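Local coordinates for Blr3880 protein (Bradyrhizobium japonicum, PDB 2OOD), which probably catalyses the zinc-dependent hydrolytic deamination of guanine to xanthine and ammonia, the first step of guanine breakdown, at residues Cys219-Leu222 against Lys223-Pro227; Pro179-Phe182 against Tyr183-Ser186; Asp254-Gly257 against Val258-Phe262; Phe150-Ala153 against Ser154-Asn157; Tyr104-Glu107 against Ile108-Lys111. All coordinates share one frame; numbering follows the deposited sequence.

Interaction 1 of 5, residues Cys219-Leu222 against Lys223-Pro227; sequences CQRL and KHEHP
Glu-225 reaches back one helical turn to Arg-221, four residues earlier near the C-terminal end of helix 213-225. Its side chain can be followed atom by atom. CB lies beside the backbone of that turn, 3.7 Å from Arg-221 O. CG, set anti to the carbonyl carbon of Glu-225 (chi1 -48°), comes to 3.1 Å from the same Arg-221 O, and from there the extended chain crosses the arginine at a slant. CD then meets the aliphatic arm of Arg-221, 3.5 Å from its CG. At the tip the two oxygens part company. OE2 takes the salt bridge from Arg-221 NH1 at 3.0 Å, using its syn lone pair, but it lies 32° out of the guanidinium plane. The guanidinium and carboxylate planes stand 90° apart, and NH1 alone bonds to OE2. OE1 turns to helix 179-193, where Lys-187 NZ makes a salt bridge and Tyr-183 OH a hydrogen bond. With an alanine here, Arg-221 would probably lose its carboxylate mate and Lys-187 its counter-charge, leaving the guanidinium free to turn. Underneath, Glu-225 N bonds to Arg-221 O at 2.9 Å, which fixes the spacing of the pair. Two cationic partners, one on each oxygen, are likely to keep the carboxylate ionised and make it a polar tie between two adjacent helices of the barrel.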
# COMPACT_ATOMS: atom_id res chain seq x y z
N CYS A 219 -10.84 -31.72 -15.30
CA CYS A 219 -9.58 -31.01 -15.45
C CYS A 219 -8.47 -32.03 -15.61
O CYS A 219 -7.53 -31.82 -16.36
CB CYS A 219 -9.29 -30.15 -14.21
SG CYS A 219 -10.46 -28.82 -13.94
N GLN A 220 -8.60 -33.13 -14.88
CA GLN A 220 -7.62 -34.20 -14.94
C GLN A 220 -7.59 -34.73 -16.37
O GLN A 220 -6.51 -34.86 -16.96
CB GLN A 220 -8.01 -35.31 -13.96
CG GLN A 220 -7.14 -36.55 -14.04
CD GLN A 220 -7.52 -37.59 -13.00
OE1 GLN A 220 -8.71 -37.82 -12.74
NE2 GLN A 220 -6.52 -38.24 -12.42
N ARG A 221 -8.77 -35.03 -16.92
CA ARG A 221 -8.86 -35.54 -18.29
C ARG A 221 -8.23 -34.54 -19.27
O ARG A 221 -7.42 -34.92 -20.13
CB ARG A 221 -10.32 -35.79 -18.68
CG ARG A 221 -10.52 -35.94 -20.18
CD ARG A 221 -11.35 -37.16 -20.55
NE ARG A 221 -12.75 -36.86 -20.82
CZ ARG A 221 -13.37 -37.11 -21.98
NH1 ARG A 221 -12.69 -37.67 -22.98
NH2 ARG A 221 -14.66 -36.84 -22.13
N LEU A 222 -8.60 -33.27 -19.14
CA LEU A 222 -8.07 -32.24 -20.01
C LEU A 222 -6.55 -32.21 -19.96
O LEU A 222 -5.88 -32.20 -21.00
CB LEU A 222 -8.63 -30.88 -19.59
CG LEU A 222 -10.06 -30.62 -20.04
CD1 LEU A 222 -10.64 -29.42 -19.31
CD2 LEU A 222 -10.06 -30.40 -21.55
N LYS A 223 -6.00 -32.21 -18.76
CA LYS A 223 -4.55 -32.17 -18.59
C LYS A 223 -3.89 -33.40 -19.21
O LYS A 223 -2.75 -33.35 -19.68
CB LYS A 223 -4.19 -32.06 -17.11
CG LYS A 223 -2.71 -32.11 -16.81
CD LYS A 223 -1.92 -31.02 -17.53
CE LYS A 223 -0.44 -31.13 -17.17
NZ LYS A 223 0.41 -30.11 -17.84
N HIS A 224 -4.62 -34.52 -19.21
CA HIS A 224 -4.09 -35.76 -19.76
C HIS A 224 -4.06 -35.77 -21.29
O HIS A 224 -3.13 -36.31 -21.89
CB HIS A 224 -4.91 -36.96 -19.29
CG HIS A 224 -4.42 -38.26 -19.85
ND1 HIS A 224 -5.28 -39.23 -20.32
CD2 HIS A 224 -3.17 -38.73 -20.03
CE1 HIS A 224 -4.57 -40.25 -20.77
NE2 HIS A 224 -3.28 -39.97 -20.61
N GLU A 225 -5.09 -35.19 -21.89
CA GLU A 225 -5.20 -35.13 -23.35
C GLU A 225 -4.43 -33.94 -23.90
O GLU A 225 -4.26 -33.81 -25.11
CB GLU A 225 -6.68 -35.02 -23.76
CG GLU A 225 -7.60 -36.02 -23.06
CD GLU A 225 -9.08 -35.81 -23.36
OE1 GLU A 225 -9.44 -34.71 -23.85
OE2 GLU A 225 -9.89 -36.73 -23.11
N HIS A 226 -3.95 -33.06 -23.02
CA HIS A 226 -3.22 -31.87 -23.42
C HIS A 226 -2.09 -31.58 -22.44
O HIS A 226 -2.06 -30.54 -21.79
CB HIS A 226 -4.18 -30.69 -23.47
CG HIS A 226 -5.27 -30.85 -24.48
ND1 HIS A 226 -5.07 -30.64 -25.83
CD2 HIS A 226 -6.56 -31.24 -24.35
CE1 HIS A 226 -6.19 -30.89 -26.48
NE2 HIS A 226 -7.11 -31.26 -25.61
N PRO A 227 -1.12 -32.49 -22.36
CA PRO A 227 0.03 -32.36 -21.46
C PRO A 227 0.76 -31.02 -21.49
O PRO A 227 1.36 -30.61 -20.49
CB PRO A 227 0.93 -33.51 -21.90
CG PRO A 227 0.62 -33.64 -23.36
CD PRO A 227 -0.88 -33.56 -23.34

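Interaction 2 of 5, residues Pro179-Phe182 against Tyr183-Ser186; sequences PENF and YRDS
Ser-186 carries its OG anti to its own carbonyl carbon (chi1 -67°), and Phe-182, one turn earlier, sends its ring out opposite its backbone nitrogen (chi1 173°); together these settings place the hydroxyl over a face of the ring. Both residues lie in the first turns of helix 179-193, the helix of a beta-alpha-beta unit between strands 160-166 and 199-205 of the TIM-barrel fold. The hydroxyl oxygen sits off-centre toward the rim, with OG 3.4 Å from Phe-182 CE1. The same OG donates to Phe-182 O at 2.9 Å, from above the carbonyl plane. Ser-186 N reaches that oxygen from the opposite face at 2.8 Å, so two donors grip one acceptor. This buried side packs against Leu-164 of strand 160-166, and Phe-182 also meets Leu-215 of helix 213-225. On the outer side Asn-181 and Arg-184 run alongside each other, amide and guanidinium planes 39° apart. Asn-181 OD1 lies over a guanidinium face, an angle too poor for a hydrogen bond, while its ND2 binds Asp-177. Arg-184 uses NE and NH2 in a side-on salt bridge to Asp-185 instead: NE at 3.1 Å and NH2 at 3.0 Å both bond to Asp-185 OD1.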
# COMPACT_ATOMS: atom_id res chain seq x y z
N PRO A 179 -19.91 -29.80 -15.42
CA PRO A 179 -18.56 -30.32 -15.67
C PRO A 179 -18.43 -30.73 -17.15
O PRO A 179 -17.37 -30.57 -17.76
CB PRO A 179 -18.49 -31.54 -14.75
CG PRO A 179 -19.40 -31.14 -13.60
CD PRO A 179 -20.57 -30.53 -14.33
N GLU A 180 -19.52 -31.25 -17.71
CA GLU A 180 -19.56 -31.67 -19.11
C GLU A 180 -19.27 -30.48 -20.02
O GLU A 180 -18.33 -30.50 -20.82
CB GLU A 180 -20.92 -32.29 -19.45
CG GLU A 180 -21.18 -33.66 -18.81
CD GLU A 180 -21.13 -33.63 -17.26
OE1 GLU A 180 -21.96 -32.92 -16.64
OE2 GLU A 180 -20.26 -34.33 -16.68
N ASN A 181 -20.10 -29.43 -19.91
CA ASN A 181 -19.91 -28.23 -20.72
C ASN A 181 -18.52 -27.64 -20.52
O ASN A 181 -17.88 -27.16 -21.46
CB ASN A 181 -20.97 -27.17 -20.36
CG ASN A 181 -22.37 -27.60 -20.76
OD1 ASN A 181 -22.58 -28.15 -21.84
ND2 ASN A 181 -23.33 -27.32 -19.89
N PHE A 182 -18.03 -27.68 -19.28
CA PHE A 182 -16.71 -27.17 -19.00
C PHE A 182 -15.67 -27.93 -19.83
O PHE A 182 -14.79 -27.32 -20.46
CB PHE A 182 -16.38 -27.32 -17.51
CG PHE A 182 -14.96 -26.96 -17.18
CD1 PHE A 182 -14.57 -25.63 -17.10
CD2 PHE A 182 -14.00 -27.95 -16.99
CE1 PHE A 182 -13.24 -25.29 -16.85
CE2 PHE A 182 -12.67 -27.62 -16.74
CZ PHE A 182 -12.29 -26.29 -16.67
N TYR A 183 -15.75 -29.25 -19.82
CA TYR A 183 -14.81 -30.07 -20.58
C TYR A 183 -14.95 -29.77 -22.06
O TYR A 183 -13.96 -29.65 -22.78
CB TYR A 183 -15.08 -31.56 -20.36
CG TYR A 183 -14.24 -32.43 -21.27
CD1 TYR A 183 -12.87 -32.53 -21.08
CD2 TYR A 183 -14.81 -33.12 -22.34
CE1 TYR A 183 -12.08 -33.31 -21.92
CE2 TYR A 183 -14.02 -33.90 -23.20
CZ TYR A 183 -12.66 -33.99 -22.98
OH TYR A 183 -11.85 -34.76 -23.79
N ARG A 184 -16.20 -29.68 -22.51
CA ARG A 184 -16.49 -29.41 -23.91
C ARG A 184 -15.86 -28.08 -24.32
O ARG A 184 -15.03 -28.03 -25.23
CB ARG A 184 -18.00 -29.36 -24.11
CG ARG A 184 -18.46 -29.22 -25.56
CD ARG A 184 -19.92 -28.78 -25.58
NE ARG A 184 -20.07 -27.47 -24.95
CZ ARG A 184 -21.23 -26.95 -24.55
NH1 ARG A 184 -22.35 -27.63 -24.72
NH2 ARG A 184 -21.26 -25.74 -23.99
N ASP A 185 -16.26 -27.00 -23.64
CA ASP A 185 -15.74 -25.67 -23.95
C ASP A 185 -14.22 -25.54 -23.80
O ASP A 185 -13.56 -24.97 -24.66
CB ASP A 185 -16.44 -24.61 -23.11
CG ASP A 185 -17.94 -24.59 -23.33
OD1 ASP A 185 -18.39 -24.97 -24.43
OD2 ASP A 185 -18.68 -24.17 -22.41
N SER A 186 -13.67 -26.08 -22.71
CA SER A 186 -12.22 -26.00 -22.50
C SER A 186 -11.49 -26.69 -23.64
O SER A 186 -10.43 -26.22 -24.09
CB SER A 186 -11.82 -26.67 -21.18
OG SER A 186 -12.32 -25.95 -20.07

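Interaction 3 of 5, residues Asp254-Gly257 against Val258-Phe262; sequences DYLG and VYEKF
Tyr-255 and Tyr-259, four residues apart on the short helix 255-260, form the closely packed side of this contact. Their side chains slant across one another, the ring planes at 31° and the centroids 5.9 Å apart, a geometry that is neither a stack nor edge-to-face. The closest ring carbons are Tyr-255 CE2 and Tyr-259 CE2, 3.7 Å apart, and Tyr-259 OH comes to the Tyr-255 edge, near the ring plane, 3.5 Å from CE2. Both hydroxyls, though buried, find polar partners: Tyr-255 OH binds Glu-241, whereas Tyr-259 OH has hydrogen bonds with His-234 O, Thr-233 OG1 and Ala-208 N.

The other side is looser and partly open to solvent. Glu-260, its CG anti to the carbonyl carbon (chi1 -70°), stretches back over the preceding turn and brings OE1 to 3.3 Å from Gly-257 CA. That oxygen lies 4.4 Å from Asp-254 OD1, a pairing of like charges that Arg-284 NH2 probably offsets by salt-bridging both; Glu-260 OE2 goes to Lys-288. Glu-260 N bonds to Leu-256 O at 3.1 Å, an i to i+4 bond of the helix.

Asp-254 is the N-cap, its OD1 accepting weakly from Gly-257 N at 2.7 Å. The arrangement is that of a capped short helix backing a metal site: Tyr-259 holds the main chain of zinc ligand His-234, and the Tyr-255 side chain lies about 6 Å from bound guanine.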
# COMPACT_ATOMS: atom_id res chain seq x y z
N ASP A 254 -5.19 -32.55 3.02
CA ASP A 254 -4.89 -31.12 2.96
C ASP A 254 -5.35 -30.51 1.63
O ASP A 254 -5.64 -31.22 0.67
CB ASP A 254 -3.39 -30.87 3.19
CG ASP A 254 -2.50 -31.82 2.40
OD1 ASP A 254 -2.88 -32.17 1.26
OD2 ASP A 254 -1.42 -32.20 2.91
N TYR A 255 -5.42 -29.18 1.59
CA TYR A 255 -5.87 -28.50 0.38
C TYR A 255 -5.10 -28.96 -0.86
O TYR A 255 -5.71 -29.24 -1.91
CB TYR A 255 -5.75 -26.99 0.57
CG TYR A 255 -6.74 -26.18 -0.23
CD1 TYR A 255 -7.40 -25.09 0.34
CD2 TYR A 255 -7.00 -26.46 -1.57
CE1 TYR A 255 -8.29 -24.31 -0.40
CE2 TYR A 255 -7.88 -25.69 -2.32
CZ TYR A 255 -8.52 -24.61 -1.73
OH TYR A 255 -9.37 -23.82 -2.49
N LEU A 256 -3.78 -29.04 -0.77
CA LEU A 256 -2.97 -29.48 -1.90
C LEU A 256 -3.33 -30.93 -2.26
O LEU A 256 -3.24 -31.32 -3.42
CB LEU A 256 -1.48 -29.39 -1.56
CG LEU A 256 -0.47 -29.82 -2.63
CD1 LEU A 256 -0.61 -28.94 -3.85
CD2 LEU A 256 0.93 -29.71 -2.08
N GLY A 257 -3.74 -31.70 -1.27
CA GLY A 257 -4.10 -33.09 -1.50
C GLY A 257 -5.26 -33.26 -2.45
O GLY A 257 -5.32 -34.25 -3.19
N VAL A 258 -6.19 -32.31 -2.44
CA VAL A 258 -7.34 -32.37 -3.31
C VAL A 258 -6.91 -32.35 -4.78
O VAL A 258 -7.42 -33.12 -5.59
CB VAL A 258 -8.28 -31.18 -3.07
CG1 VAL A 258 -9.49 -31.27 -4.01
CG2 VAL A 258 -8.72 -31.16 -1.62
N TYR A 259 -5.97 -31.47 -5.11
CA TYR A 259 -5.48 -31.35 -6.48
C TYR A 259 -4.57 -32.50 -6.89
O TYR A 259 -4.51 -32.83 -8.08
CB TYR A 259 -4.73 -30.03 -6.69
CG TYR A 259 -5.59 -28.81 -6.47
CD1 TYR A 259 -6.78 -28.65 -7.16
CD2 TYR A 259 -5.23 -27.84 -5.55
CE1 TYR A 259 -7.59 -27.55 -6.94
CE2 TYR A 259 -6.03 -26.74 -5.32
CZ TYR A 259 -7.21 -26.60 -6.01
OH TYR A 259 -8.03 -25.51 -5.77
N GLU A 260 -3.86 -33.10 -5.94
CA GLU A 260 -2.98 -34.22 -6.26
C GLU A 260 -3.82 -35.46 -6.58
O GLU A 260 -3.43 -36.30 -7.39
CB GLU A 260 -2.05 -34.53 -5.09
CG GLU A 260 -0.98 -33.49 -4.85
CD GLU A 260 -0.30 -33.67 -3.50
OE1 GLU A 260 -1.01 -33.63 -2.47
OE2 GLU A 260 0.93 -33.86 -3.48
N LYS A 261 -4.97 -35.56 -5.93
CA LYS A 261 -5.87 -36.69 -6.15
C LYS A 261 -6.22 -36.77 -7.63
O LYS A 261 -6.60 -37.83 -8.12
CB LYS A 261 -7.15 -36.51 -5.32
CG LYS A 261 -8.26 -37.53 -5.62
CD LYS A 261 -9.56 -37.20 -4.88
CE LYS A 261 -10.67 -38.20 -5.23
NZ LYS A 261 -12.05 -37.79 -4.78
N PHE A 262 -6.06 -35.66 -8.34
CA PHE A 262 -6.39 -35.63 -9.76
C PHE A 262 -5.21 -35.31 -10.68
O PHE A 262 -5.40 -34.85 -11.80
CB PHE A 262 -7.51 -34.63 -10.00
CG PHE A 262 -8.78 -34.96 -9.27
CD1 PHE A 262 -9.72 -35.82 -9.83
CD2 PHE A 262 -9.04 -34.42 -8.01
CE1 PHE A 262 -10.91 -36.13 -9.16
CE2 PHE A 262 -10.23 -34.72 -7.33
CZ PHE A 262 -11.16 -35.58 -7.90

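Interaction 4 of 5, residues Phe150-Ala153 against Ser154-Asn157; sequences FEEA and SRRN
A salt-bridge network of Glu-152, Arg-155 and Arg-156 lies at the C-terminal end of helix 143-156, which a Schellman motif terminates with Asn-157, at positive phi, as its C-prime residue. Glu-152 folds its chain at chi2 (57°), so its carboxylate lies between the two arginines. Arg-156 comes side-on: NE donates to Glu-152 OE2 at 2.8 Å, and NH2 adds a weak bond to the same oxygen at 3.0 Å. OE2 is met on its anti side but close to the guanidinium plane, with guanidinium and carboxylate planes 86° apart. Arg-155 approaches the other oxygen, OE1, with NH1, though the position of this nitrogen is doubtful. Its NH2 donates to a water, 2.7 Å away, that also neighbours OE1 of Glu-151, whose OE2 is hydrogen-bonded to Tyr-193 OH. On another side of the turn Ser-154 OG donates to Phe-150 O at 3.0 Å and also hydrogen-bonds Asn-199. Were a leucine to replace Arg-156, Glu-152 OE2 would probably lose its two-nitrogen grip and Asp-125 its salt-bridge mate. The weak bond from Asn-157 N to Ser-154 O, 2.8 Å, is one of the Schellman pair; Ala-153 O accepts the other.

The helix links strands 132-138 and 160-166 in a beta-alpha-beta unit. Glu-152 and Arg-156 face helix 113-129, where Leu-124 touches both side chains and Asp-125 takes Arg-156 NH1. Phe-150 stacks on Tyr-193 of helix 179-193 and meets Tyr-201, while Ala-153 rests on Asn-199, both of strand 199-205.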
# COMPACT_ATOMS: atom_id res chain seq x y z
N PHE A 150 -8.19 -13.71 -25.35
CA PHE A 150 -7.14 -14.24 -26.20
C PHE A 150 -7.00 -13.44 -27.49
O PHE A 150 -5.89 -13.18 -27.95
CB PHE A 150 -7.44 -15.70 -26.55
CG PHE A 150 -6.99 -16.68 -25.51
CD1 PHE A 150 -5.65 -16.72 -25.11
CD2 PHE A 150 -7.88 -17.60 -24.97
CE1 PHE A 150 -5.21 -17.67 -24.18
CE2 PHE A 150 -7.45 -18.55 -24.04
CZ PHE A 150 -6.11 -18.58 -23.65
N GLU A 151 -8.13 -13.05 -28.07
CA GLU A 151 -8.11 -12.31 -29.32
C GLU A 151 -7.55 -10.90 -29.22
O GLU A 151 -6.81 -10.46 -30.10
CB GLU A 151 -9.50 -12.34 -29.94
CG GLU A 151 -9.70 -13.58 -30.80
CD GLU A 151 -11.15 -13.99 -30.97
OE1 GLU A 151 -12.01 -13.10 -31.20
OE2 GLU A 151 -11.44 -15.21 -30.89
N GLU A 152 -7.90 -10.17 -28.16
CA GLU A 152 -7.38 -8.82 -27.99
C GLU A 152 -5.90 -8.92 -27.62
O GLU A 152 -5.13 -8.00 -27.86
CB GLU A 152 -8.14 -8.08 -26.89
CG GLU A 152 -7.60 -6.70 -26.57
CD GLU A 152 -7.57 -5.79 -27.79
OE1 GLU A 152 -8.14 -6.17 -28.83
OE2 GLU A 152 -6.99 -4.69 -27.70
N ALA A 153 -5.51 -10.05 -27.04
CA ALA A 153 -4.12 -10.26 -26.66
C ALA A 153 -3.32 -10.47 -27.93
O ALA A 153 -2.15 -10.09 -28.02
CB ALA A 153 -3.99 -11.48 -25.74
N SER A 154 -3.95 -11.07 -28.93
CA SER A 154 -3.30 -11.31 -30.21
C SER A 154 -3.02 -10.02 -30.97
O SER A 154 -1.93 -9.84 -31.51
CB SER A 154 -4.16 -12.23 -31.07
OG SER A 154 -4.26 -13.51 -30.49
N ARG A 155 -4.00 -9.11 -31.00
CA ARG A 155 -3.84 -7.85 -31.70
C ARG A 155 -2.65 -7.06 -31.16
O ARG A 155 -1.97 -6.34 -31.90
CB ARG A 155 -5.11 -7.00 -31.59
CG ARG A 155 -6.35 -7.69 -32.13
CD ARG A 155 -7.57 -6.81 -31.99
NE ARG A 155 -8.78 -7.57 -32.26
CZ ARG A 155 -9.53 -8.16 -31.33
NH1 ARG A 155 -9.20 -8.06 -30.05
NH2 ARG A 155 -10.60 -8.86 -31.68
N ARG A 156 -2.41 -7.20 -29.86
CA ARG A 156 -1.29 -6.50 -29.23
C ARG A 156 -0.09 -7.43 -29.20
O ARG A 156 1.02 -7.03 -28.88
CB ARG A 156 -1.67 -6.07 -27.81
CG ARG A 156 -3.07 -5.50 -27.71
CD ARG A 156 -3.24 -4.60 -26.51
NE ARG A 156 -4.64 -4.28 -26.25
CZ ARG A 156 -5.05 -3.38 -25.37
NH1 ARG A 156 -4.17 -2.69 -24.65
NH2 ARG A 156 -6.35 -3.16 -25.19
N ASN A 157 -0.34 -8.68 -29.57
CA ASN A 157 0.67 -9.73 -29.61
C ASN A 157 1.43 -9.88 -28.30
O ASN A 157 2.67 -9.82 -28.26
CB ASN A 157 1.64 -9.50 -30.77
CG ASN A 157 2.36 -10.77 -31.19
OD1 ASN A 157 1.85 -11.87 -30.95
ND2 ASN A 157 3.52 -10.63 -31.82
O HOH W 1 -12.33 -10.56 -30.54

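Interaction 5 of 5, residues Tyr104-Glu107 against Ile108-Lys111; sequences YPEE and IKYK
Glu-106 lies between Lys-109 and Tyr-110 at the end of helix 95-107; its OE1 turns to Lys-109, while OE2 faces the tyrosine side. The glutamate is bent at chi2 (70°), which turns a side chain that starts out away from the next turn back over it. Lys-109 comes fully extended and at a slant, its CD and CE running beside the carboxylate before NZ closes a salt bridge to Glu-106 OE1 at 3.0 Å. The ammonium nitrogen is on the syn side of that oxygen, 29° out of the carboxylate plane. Tyr-110 is turned steeply against the same group, ring and carboxylate planes 73° apart, with CE1 4.0 Å from Glu-106 OE2; at the ring edge, near its plane, lies the backbone Glu-106 O. A water in the plane of the ring completes the link: it donates to Glu-106 OE2 at 2.8 Å and accepts from Tyr-110 OH at 2.7 Å. OE2 also binds Tyr-115 OH, and the Tyr-115 ring meets Tyr-110 edge-to-face.

Below these groups the backbone changes its winding. Ile-108 N still bonds four residues back to Tyr-104 O, at 3.1 Å, but Lys-109 N reaches only three back to Glu-106 O, also at 3.1 Å, and Tyr-110 N to Glu-107 O at 3.3 Å.

Lys-109 and Tyr-110 pack on Leu-424 and Trp-420 of the second subunit. Glu-107 instead faces inward, bound to Arg-206 and Gln-84, its side chain about 5 Å from that of the zinc ligand His-81. This is an alpha-helix ending in a 3-10 turn, between the metal site and the dimer interface.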
# COMPACT_ATOMS: atom_id res chain seq x y z
N TYR A 104 -19.28 -12.34 -8.10
CA TYR A 104 -20.14 -13.06 -9.03
C TYR A 104 -21.14 -12.15 -9.76
O TYR A 104 -21.33 -12.29 -10.97
CB TYR A 104 -20.85 -14.20 -8.30
CG TYR A 104 -19.89 -15.25 -7.76
CD1 TYR A 104 -20.03 -15.77 -6.47
CD2 TYR A 104 -18.85 -15.74 -8.55
CE1 TYR A 104 -19.15 -16.74 -5.99
CE2 TYR A 104 -17.96 -16.71 -8.07
CZ TYR A 104 -18.12 -17.21 -6.79
OH TYR A 104 -17.24 -18.18 -6.31
N PRO A 105 -21.80 -11.23 -9.05
CA PRO A 105 -22.74 -10.38 -9.78
C PRO A 105 -22.11 -9.58 -10.92
O PRO A 105 -22.80 -9.16 -11.85
CB PRO A 105 -23.37 -9.50 -8.69
CG PRO A 105 -22.40 -9.57 -7.56
CD PRO A 105 -21.90 -10.99 -7.60
N GLU A 106 -20.79 -9.37 -10.87
CA GLU A 106 -20.08 -8.62 -11.91
C GLU A 106 -19.52 -9.53 -12.99
O GLU A 106 -19.62 -9.21 -14.18
CB GLU A 106 -18.92 -7.82 -11.28
CG GLU A 106 -17.94 -7.19 -12.26
CD GLU A 106 -18.52 -6.02 -13.04
OE1 GLU A 106 -19.51 -5.41 -12.57
OE2 GLU A 106 -17.97 -5.71 -14.13
N GLU A 107 -18.95 -10.65 -12.59
CA GLU A 107 -18.38 -11.60 -13.54
C GLU A 107 -19.43 -12.20 -14.47
O GLU A 107 -19.12 -12.64 -15.58
CB GLU A 107 -17.65 -12.72 -12.79
CG GLU A 107 -16.38 -12.25 -12.12
CD GLU A 107 -15.48 -13.38 -11.70
OE1 GLU A 107 -15.45 -14.41 -12.40
OE2 GLU A 107 -14.79 -13.23 -10.68
N ILE A 108 -20.67 -12.23 -14.01
CA ILE A 108 -21.75 -12.79 -14.80
C ILE A 108 -22.06 -11.91 -16.03
O ILE A 108 -22.61 -12.40 -17.02
CB ILE A 108 -23.01 -12.99 -13.93
CG1 ILE A 108 -24.02 -13.86 -14.66
CG2 ILE A 108 -23.61 -11.64 -13.57
CD1 ILE A 108 -25.19 -14.31 -13.80
N LYS A 109 -21.69 -10.63 -15.97
CA LYS A 109 -21.92 -9.70 -17.07
C LYS A 109 -21.08 -10.05 -18.30
O LYS A 109 -21.43 -9.69 -19.42
CB LYS A 109 -21.58 -8.27 -16.67
CG LYS A 109 -22.30 -7.73 -15.46
CD LYS A 109 -21.83 -6.31 -15.18
CE LYS A 109 -22.52 -5.69 -13.98
NZ LYS A 109 -22.04 -4.30 -13.74
N TYR A 110 -19.97 -10.74 -18.08
CA TYR A 110 -19.10 -11.11 -19.18
C TYR A 110 -19.68 -12.19 -20.09
O TYR A 110 -19.00 -12.66 -21.01
CB TYR A 110 -17.72 -11.52 -18.65
CG TYR A 110 -16.91 -10.34 -18.17
CD1 TYR A 110 -17.31 -9.60 -17.06
CD2 TYR A 110 -15.79 -9.92 -18.86
CE1 TYR A 110 -16.61 -8.46 -16.66
CE2 TYR A 110 -15.08 -8.79 -18.47
CZ TYR A 110 -15.50 -8.07 -17.37
OH TYR A 110 -14.80 -6.94 -16.99
N LYS A 111 -20.92 -12.57 -19.82
CA LYS A 111 -21.63 -13.56 -20.63
C LYS A 111 -21.90 -12.84 -21.95
O LYS A 111 -21.85 -13.43 -23.03
CB LYS A 111 -22.98 -13.92 -19.99
CG LYS A 111 -23.08 -15.29 -19.37
CD LYS A 111 -24.52 -15.55 -18.94
CE LYS A 111 -24.67 -16.93 -18.30
NZ LYS A 111 -26.02 -17.14 -17.66
O HOH W 2 -15.24 -6.00 -14.52

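Along the chain the order is interaction 5, then 4, 2, 1 and 3, with none interleaved, all within the amidohydrolase TIM-barrel range. Interactions 4, 2 and 1 lie on helices 143-156, 179-193 and 213-225, which alternate with the parallel strands 132-138, 160-166, 199-205 and 230-234. Interactions 1 and 2 touch, their centres 12 Å apart, with Leu-222 lying against Tyr-183 and Ser-186. Interaction 1 also meets interaction 3, where Gln-220 packs on Phe-262, at 16 Å between centres. Interactions 3 and 5 are 28 Å apart, centre to centre, yet both adjoin zinc-ligand histidines. Interaction 4, 34 Å from interaction 3 between centres, belongs to the outer helical layer away from the zinc and guanine sites.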